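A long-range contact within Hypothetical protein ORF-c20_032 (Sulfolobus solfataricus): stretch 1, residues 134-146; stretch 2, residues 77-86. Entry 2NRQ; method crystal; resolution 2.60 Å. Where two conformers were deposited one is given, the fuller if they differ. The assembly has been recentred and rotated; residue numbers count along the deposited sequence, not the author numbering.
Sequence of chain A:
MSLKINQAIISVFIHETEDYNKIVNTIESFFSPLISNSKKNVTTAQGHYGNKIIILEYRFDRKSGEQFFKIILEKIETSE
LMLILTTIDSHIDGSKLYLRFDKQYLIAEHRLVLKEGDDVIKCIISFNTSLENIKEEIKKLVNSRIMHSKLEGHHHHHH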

# COMPACT_ATOMS: atom_id res chain seq x y z
N ILE A 134 18.60 -1.07 0.07
CA ILE A 134 17.26 -0.79 -0.44
C ILE A 134 17.18 0.31 -1.50
O ILE A 134 16.62 0.11 -2.58
CB ILE A 134 16.33 -0.45 0.73
N LYS A 135 17.75 1.47 -1.19
CA LYS A 135 17.75 2.62 -2.09
C LYS A 135 18.15 2.28 -3.54
O LYS A 135 17.31 2.28 -4.45
CB LYS A 135 18.67 3.71 -1.53
N GLU A 136 19.43 1.98 -3.73
CA GLU A 136 19.97 1.64 -5.04
C GLU A 136 19.00 1.01 -6.05
O GLU A 136 19.06 1.32 -7.25
CB GLU A 136 21.20 0.74 -4.87
N GLU A 137 18.12 0.14 -5.59
CA GLU A 137 17.20 -0.52 -6.51
C GLU A 137 16.12 0.39 -7.07
O GLU A 137 15.85 0.38 -8.27
CB GLU A 137 16.57 -1.74 -5.84
CG GLU A 137 17.56 -2.84 -5.43
CD GLU A 137 18.58 -2.37 -4.40
OE1 GLU A 137 18.18 -1.73 -3.40
OE2 GLU A 137 19.79 -2.67 -4.57
N ILE A 138 15.48 1.18 -6.21
CA ILE A 138 14.44 2.09 -6.69
C ILE A 138 15.14 3.18 -7.49
O ILE A 138 14.60 3.71 -8.46
CB ILE A 138 13.65 2.75 -5.53
CG1 ILE A 138 14.59 3.56 -4.63
CG2 ILE A 138 12.92 1.68 -4.72
CD1 ILE A 138 13.92 4.16 -3.41
N LYS A 139 16.37 3.50 -7.07
CA LYS A 139 17.17 4.51 -7.75
C LYS A 139 17.43 4.05 -9.18
O LYS A 139 17.17 4.79 -10.13
CB LYS A 139 18.49 4.72 -7.02
CG LYS A 139 19.45 5.64 -7.74
CD LYS A 139 20.20 6.54 -6.77
CE LYS A 139 20.94 5.74 -5.73
NZ LYS A 139 21.64 6.64 -4.77
N LYS A 140 17.94 2.84 -9.33
CA LYS A 140 18.21 2.30 -10.66
C LYS A 140 16.92 2.32 -11.46
O LYS A 140 16.94 2.46 -12.68
CB LYS A 140 18.74 0.89 -10.56
N LEU A 141 15.78 2.17 -10.78
CA LEU A 141 14.50 2.18 -11.48
C LEU A 141 14.12 3.62 -11.79
O LEU A 141 13.73 3.93 -12.91
CB LEU A 141 13.41 1.54 -10.63
CG LEU A 141 12.07 1.55 -11.37
CD1 LEU A 141 12.22 0.79 -12.69
CD2 LEU A 141 10.99 0.93 -10.51
N VAL A 142 14.21 4.48 -10.78
CA VAL A 142 13.92 5.90 -10.95
C VAL A 142 14.79 6.36 -12.11
O VAL A 142 14.32 6.97 -13.07
CB VAL A 142 14.29 6.71 -9.69
CG1 VAL A 142 14.42 8.19 -10.03
CG2 VAL A 142 13.24 6.52 -8.61
N ASN A 143 16.08 6.04 -12.00
CA ASN A 143 17.08 6.38 -13.00
C ASN A 143 16.70 5.77 -14.34
O ASN A 143 16.77 6.43 -15.38
CB ASN A 143 18.44 5.87 -12.54
CG ASN A 143 19.53 6.13 -13.56
OD1 ASN A 143 19.93 5.23 -14.30
ND2 ASN A 143 20.01 7.37 -13.61
N SER A 144 16.29 4.50 -14.32
CA SER A 144 15.90 3.81 -15.54
C SER A 144 14.74 4.52 -16.23
O SER A 144 14.85 4.91 -17.39
CB SER A 144 15.50 2.38 -15.21
OG SER A 144 15.06 1.70 -16.39
N ARG A 145 13.64 4.69 -15.51
CA ARG A 145 12.48 5.35 -16.07
C ARG A 145 12.86 6.61 -16.83
O ARG A 145 12.46 6.79 -17.99
CB ARG A 145 11.49 5.71 -14.98
CG ARG A 145 10.68 4.53 -14.48
CD ARG A 145 9.49 5.03 -13.69
NE ARG A 145 8.49 3.98 -13.50
CZ ARG A 145 7.28 4.21 -13.01
NH1 ARG A 145 6.92 5.44 -12.66
NH2 ARG A 145 6.42 3.21 -12.89
N ILE A 146 13.63 7.48 -16.18
CA ILE A 146 14.06 8.73 -16.79
C ILE A 146 14.80 8.47 -18.11
O ILE A 146 14.37 9.04 -19.14
CB ILE A 146 14.95 9.50 -15.82
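Stretch 2, residues 77-86: ETSELMLILT

The guanidinium of Arg145 lies at the N-terminal end of the helix in stretch 2, yet its closest polar approach there joins two donors: Arg145 NH1 stands 3.3 Å from Thr78 N, and no hydrogen bond can form between them. Arg145 NH1 is also 3.6 Å from Glu77 C, so the start of the helix lies at the edge of the guanidinium, near its plane, while Leu81 CD2 covers one face. Arg145 NH1 and NH2 find their hydrogen-bond partners just beyond the stretches. The aliphatic part of the arginine packs as well, with Arg145 CD 3.7 Å from Thr78 CG2 and 4.2 Å from Leu81 CD2.

Stretch 2 is helical from Thr78 to about Leu85, with Glu77 at the N-cap position and backbone bonds such as Leu81 N to Glu77 O (3.1 Å) and Leu85 N to Leu81 O (3.1 Å). It runs nearly antiparallel to the helix of stretch 1: the signed crossing angle is -153°, and the axes approach to 9.9 Å. Thr78 therefore lies near Arg145, whereas Leu85 lies near Lys135, their CA atoms 6.5 Å apart; the CA atoms of Met82 and Val142 are 6.4 Å apart.

Between these ends the contact is apolar. Leu81 points toward stretch 1 and meets Val142, CG to CG2 at 3.4 Å; its CD2 is 4.2 Å from Leu141 CD2. The CA-to-CB bond of selenomethionine Met82 points sideways, and its SE lies 4.2 Å from Val142 CG1. One turn after Leu81, Leu85 sets CD1 3.4 Å from Ile138 CD1 and 3.9 Å from Lys135 CB, and CD2 3.8 Å from Lys139 CB. Ile84 CG2 lies 4.3 Å from Ile138 CD1. Ser79 and Thr86 point away, and no hydrogen bond links the modelled atoms of the two stretches, which bury 540 Å² between them, both sides summed.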

# COMPACT_ATOMS: atom_id res chain seq x y z
N GLU A 77 3.51 6.96 -10.41
CA GLU A 77 4.09 7.93 -11.33
C GLU A 77 5.52 8.23 -10.86
O GLU A 77 5.82 8.17 -9.66
CB GLU A 77 3.23 9.19 -11.37
CG GLU A 77 2.72 9.65 -10.02
CD GLU A 77 1.66 10.73 -10.13
OE1 GLU A 77 0.63 10.49 -10.80
OE2 GLU A 77 1.84 11.82 -9.53
N THR A 78 6.41 8.54 -11.81
CA THR A 78 7.82 8.81 -11.51
C THR A 78 8.02 9.89 -10.44
O THR A 78 8.93 9.81 -9.61
CB THR A 78 8.58 9.24 -12.77
OG1 THR A 78 7.84 8.85 -13.94
CG2 THR A 78 9.95 8.57 -12.80
N SER A 79 7.16 10.90 -10.48
CA SER A 79 7.20 12.00 -9.53
C SER A 79 7.19 11.44 -8.10
O SER A 79 8.16 11.59 -7.35
CB SER A 79 5.99 12.89 -9.77
OG SER A 79 6.04 14.05 -8.97
N GLU A 80 6.10 10.76 -7.75
CA GLU A 80 5.94 10.15 -6.43
C GLU A 80 7.05 9.15 -6.08
O GLU A 80 7.44 9.03 -4.92
CB GLU A 80 4.57 9.45 -6.34
CG GLU A 80 3.38 10.33 -6.73
CD GLU A 80 3.12 11.47 -5.76
OE1 GLU A 80 2.27 12.34 -6.07
OE2 GLU A 80 3.75 11.52 -4.68
N LEU A 81 7.54 8.43 -7.09
CA LEU A 81 8.59 7.43 -6.90
C LEU A 81 9.87 8.10 -6.37
O LEU A 81 10.49 7.65 -5.39
CB LEU A 81 8.89 6.71 -8.21
CG LEU A 81 9.97 5.63 -8.15
CD1 LEU A 81 9.68 4.64 -7.02
CD2 LEU A 81 10.06 4.93 -9.50
N MSE A 82 10.27 9.18 -7.04
CA MSE A 82 11.44 9.93 -6.63
C MSE A 82 11.19 10.44 -5.21
O MSE A 82 12.08 10.36 -4.34
CB MSE A 82 11.63 11.11 -7.58
CG MSE A 82 12.73 12.05 -7.13
SE MSE A 82 14.47 11.15 -7.04
CE MSE A 82 14.65 10.93 -5.12
N LEU A 83 9.98 10.93 -4.98
CA LEU A 83 9.60 11.43 -3.67
C LEU A 83 9.87 10.36 -2.63
O LEU A 83 10.17 10.66 -1.48
CB LEU A 83 8.13 11.80 -3.68
CG LEU A 83 7.59 12.64 -2.53
CD1 LEU A 83 8.39 13.94 -2.42
CD2 LEU A 83 6.10 12.95 -2.76
N ILE A 84 9.77 9.09 -3.03
CA ILE A 84 10.05 8.00 -2.09
C ILE A 84 11.54 7.98 -1.83
O ILE A 84 11.98 8.18 -0.70
CB ILE A 84 9.63 6.62 -2.64
CG1 ILE A 84 8.11 6.51 -2.73
CG2 ILE A 84 10.17 5.52 -1.72
CD1 ILE A 84 7.63 5.23 -3.40
N LEU A 85 12.32 7.72 -2.88
CA LEU A 85 13.77 7.66 -2.77
C LEU A 85 14.27 8.85 -1.99
O LEU A 85 15.07 8.72 -1.06
CB LEU A 85 14.42 7.67 -4.14
CG LEU A 85 15.94 7.64 -4.09
CD1 LEU A 85 16.41 6.44 -3.25
CD2 LEU A 85 16.49 7.55 -5.51
N THR A 86 13.80 10.03 -2.38
CA THR A 86 14.17 11.27 -1.71
C THR A 86 14.00 11.13 -0.20
O THR A 86 14.47 11.96 0.57
CB THR A 86 13.29 12.44 -2.24
OG1 THR A 86 13.97 13.10 -3.31
CG2 THR A 86 12.96 13.43 -1.14